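Local coordinates for alkylhalidase CmlS (Streptomyces venezuelae, PDB 3I3L), which probably acts as a flavin-dependent halogenase in chloramphenicol biosynthesis, carrying an FAD that is covalently bound to the protein, at residues G327-L330 with A331-A335. Sequence-based numbering, arbitrary orientation.
Sequences GVHL and ASQSA. With FAD (flavin-adenine dinucleotide), chain B.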
# COMPACT_ATOMS: atom_id res chain seq x y z
N GLY A 327 -4.65 2.62 -0.60
CA GLY A 327 -5.48 2.14 -1.73
C GLY A 327 -5.01 2.74 -3.07
O GLY A 327 -4.82 2.02 -4.01
N VAL A 328 -4.93 4.07 -3.14
CA VAL A 328 -4.50 4.76 -4.35
C VAL A 328 -3.06 4.44 -4.69
O VAL A 328 -2.69 4.30 -5.85
CB VAL A 328 -4.72 6.29 -4.26
CG1 VAL A 328 -4.13 7.02 -5.56
CG2 VAL A 328 -6.20 6.58 -4.12
N HIS A 329 -2.25 4.29 -3.67
CA HIS A 329 -0.88 3.85 -3.89
C HIS A 329 -0.79 2.48 -4.56
O HIS A 329 -0.03 2.27 -5.53
CB HIS A 329 -0.06 3.81 -2.58
CG HIS A 329 1.31 3.28 -2.80
ND1 HIS A 329 2.25 3.96 -3.56
CD2 HIS A 329 1.90 2.11 -2.42
CE1 HIS A 329 3.35 3.24 -3.63
NE2 HIS A 329 3.17 2.12 -2.94
N LEU A 330 -1.53 1.51 -4.07
CA LEU A 330 -1.50 0.16 -4.71
C LEU A 330 -2.15 0.20 -6.08
O LEU A 330 -1.70 -0.49 -6.99
CB LEU A 330 -2.18 -0.85 -3.83
CG LEU A 330 -1.40 -1.22 -2.56
CD1 LEU A 330 -2.22 -2.18 -1.73
CD2 LEU A 330 -0.07 -1.88 -2.95
N ALA A 331 -3.17 1.04 -6.28
CA ALA A 331 -3.72 1.20 -7.64
C ALA A 331 -2.61 1.73 -8.60
O ALA A 331 -2.48 1.27 -9.72
CB ALA A 331 -4.91 2.18 -7.66
N SER A 332 -1.81 2.70 -8.13
CA SER A 332 -0.79 3.36 -8.97
C SER A 332 0.34 2.44 -9.24
O SER A 332 0.82 2.32 -10.38
CB SER A 332 -0.26 4.60 -8.25
OG SER A 332 -1.33 5.55 -8.16
N GLN A 333 0.80 1.77 -8.21
CA GLN A 333 1.94 0.87 -8.32
C GLN A 333 1.64 -0.30 -9.18
O GLN A 333 2.47 -0.70 -10.00
CB GLN A 333 2.38 0.44 -6.93
CG GLN A 333 3.19 -0.85 -6.80
CD GLN A 333 3.37 -1.30 -5.31
OE1 GLN A 333 3.65 -0.42 -4.43
NE2 GLN A 333 3.22 -2.65 -5.01
N SER A 334 0.45 -0.89 -9.03
CA SER A 334 0.12 -2.07 -9.82
C SER A 334 -0.10 -1.63 -11.26
O SER A 334 0.17 -2.38 -12.17
CB SER A 334 -1.12 -2.83 -9.25
OG SER A 334 -2.36 -2.11 -9.38
N ALA A 335 -0.62 -0.42 -11.44
CA ALA A 335 -0.90 0.10 -12.80
C ALA A 335 0.41 0.24 -13.54
O ALA A 335 0.54 -0.22 -14.68
CB ALA A 335 -1.65 1.49 -12.72
PA FAD B . -11.65 3.45 -8.54
O1A FAD B . -12.93 2.87 -8.00
O2A FAD B . -11.15 4.68 -7.87
O5B FAD B . -11.86 3.75 -10.13
C5B FAD B . -12.49 2.79 -10.96
C4B FAD B . -13.28 3.46 -12.11
O4B FAD B . -13.79 2.40 -12.95
C3B FAD B . -14.47 4.24 -11.63
O3B FAD B . -14.35 5.57 -12.02
C2B FAD B . -15.68 3.58 -12.32
O2B FAD B . -16.55 4.54 -12.83
C1B FAD B . -15.06 2.77 -13.44
N9A FAD B . -15.74 1.56 -13.86
C8A FAD B . -16.25 0.58 -13.07
N7A FAD B . -16.76 -0.39 -13.86
C5A FAD B . -16.66 -0.01 -15.15
C6A FAD B . -17.04 -0.61 -16.34
N6A FAD B . -17.62 -1.79 -16.34
N1A FAD B . -16.74 0.03 -17.51
C2A FAD B . -16.11 1.25 -17.53
N3A FAD B . -15.74 1.83 -16.35
C4A FAD B . -16.00 1.21 -15.18
N1 FAD B . -7.35 5.09 -0.59
C2 FAD B . -6.31 5.96 -0.29
O2 FAD B . -5.31 5.90 -0.99
N3 FAD B . -6.39 6.83 0.76
C4 FAD B . -7.51 6.87 1.56
O4 FAD B . -7.56 7.71 2.51
C4X FAD B . -8.55 5.98 1.29
N5 FAD B . -9.68 6.01 2.05
C5X FAD B . -10.74 5.20 1.71
C6 FAD B . -11.91 5.22 2.49
C7 FAD B . -12.93 4.35 2.20
C7M FAD B . -14.21 4.35 3.01
C8 FAD B . -12.81 3.52 1.09
C8M FAD B . -13.92 2.65 0.67
C9 FAD B . -11.64 3.46 0.32
C9A FAD B . -10.61 4.34 0.66
N10 FAD B . -9.50 4.31 -0.13
C10 FAD B . -8.45 5.09 0.20
C1' FAD B . -9.44 3.23 -1.15
C2' FAD B . -9.24 3.83 -2.53
O2' FAD B . -10.18 4.81 -2.70
C3' FAD B . -9.25 2.85 -3.67
O3' FAD B . -8.22 1.90 -3.48
C4' FAD B . -8.98 3.58 -5.03
O4' FAD B . -10.04 4.42 -5.39
C5' FAD B . -8.84 2.55 -6.14
O5' FAD B . -8.52 3.17 -7.35
P FAD B . -8.97 2.40 -8.65
O1P FAD B . -8.59 0.94 -8.53
O2P FAD B . -8.52 3.18 -9.88
O3P FAD B . -10.59 2.30 -8.56
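Q333 leans back over the first turn of helix 327-347 toward H329, four residues earlier. Its CB lies 3.3 Å from H329 O, the carbonyl that accepts the Q333 backbone N-H. CG stands anti to the backbone N (chi1 158°) and the chain runs on extended, which carries the amide out to the imidazole. There CD stays at van der Waals range (4.2 Å) of H329 NE2 and OE1 comes 3.0 Å from H329 NE2, approaching the ring obliquely, with amide and ring planes 82° apart; NE2 of Q333 turns instead to the methyl CD2 of L330, 4.0 Å away, the two side chains running alongside. Two serines fold onto the backbone of the preceding turn. S332 OG bonds to V328 O at 3.0 Å, while S332 N reaches the same oxygen from the other face of the carbonyl plane. S334 OG, set between its own N and carbonyl carbon (chi1 68°), is a second donor to L330 O along with S334 N and also takes the N-H of G314. With an alanine in place of S332, V328 O would probably keep the backbone N-H as its donor within the turn and lose the hydroxyl on the other face. At the start of the helix V328 N donates to flavin O2 at 2.8 Å, and V328 CG2 lies 3.3 Å from that oxygen. G327 CA passes 3.3 Å from the ribityl O3', where a side chain would clash. Because this N-terminal N-H points at O2, the positive end of the helix dipole would probably stabilise negative charge at the N1-C2=O2 edge of reduced flavin.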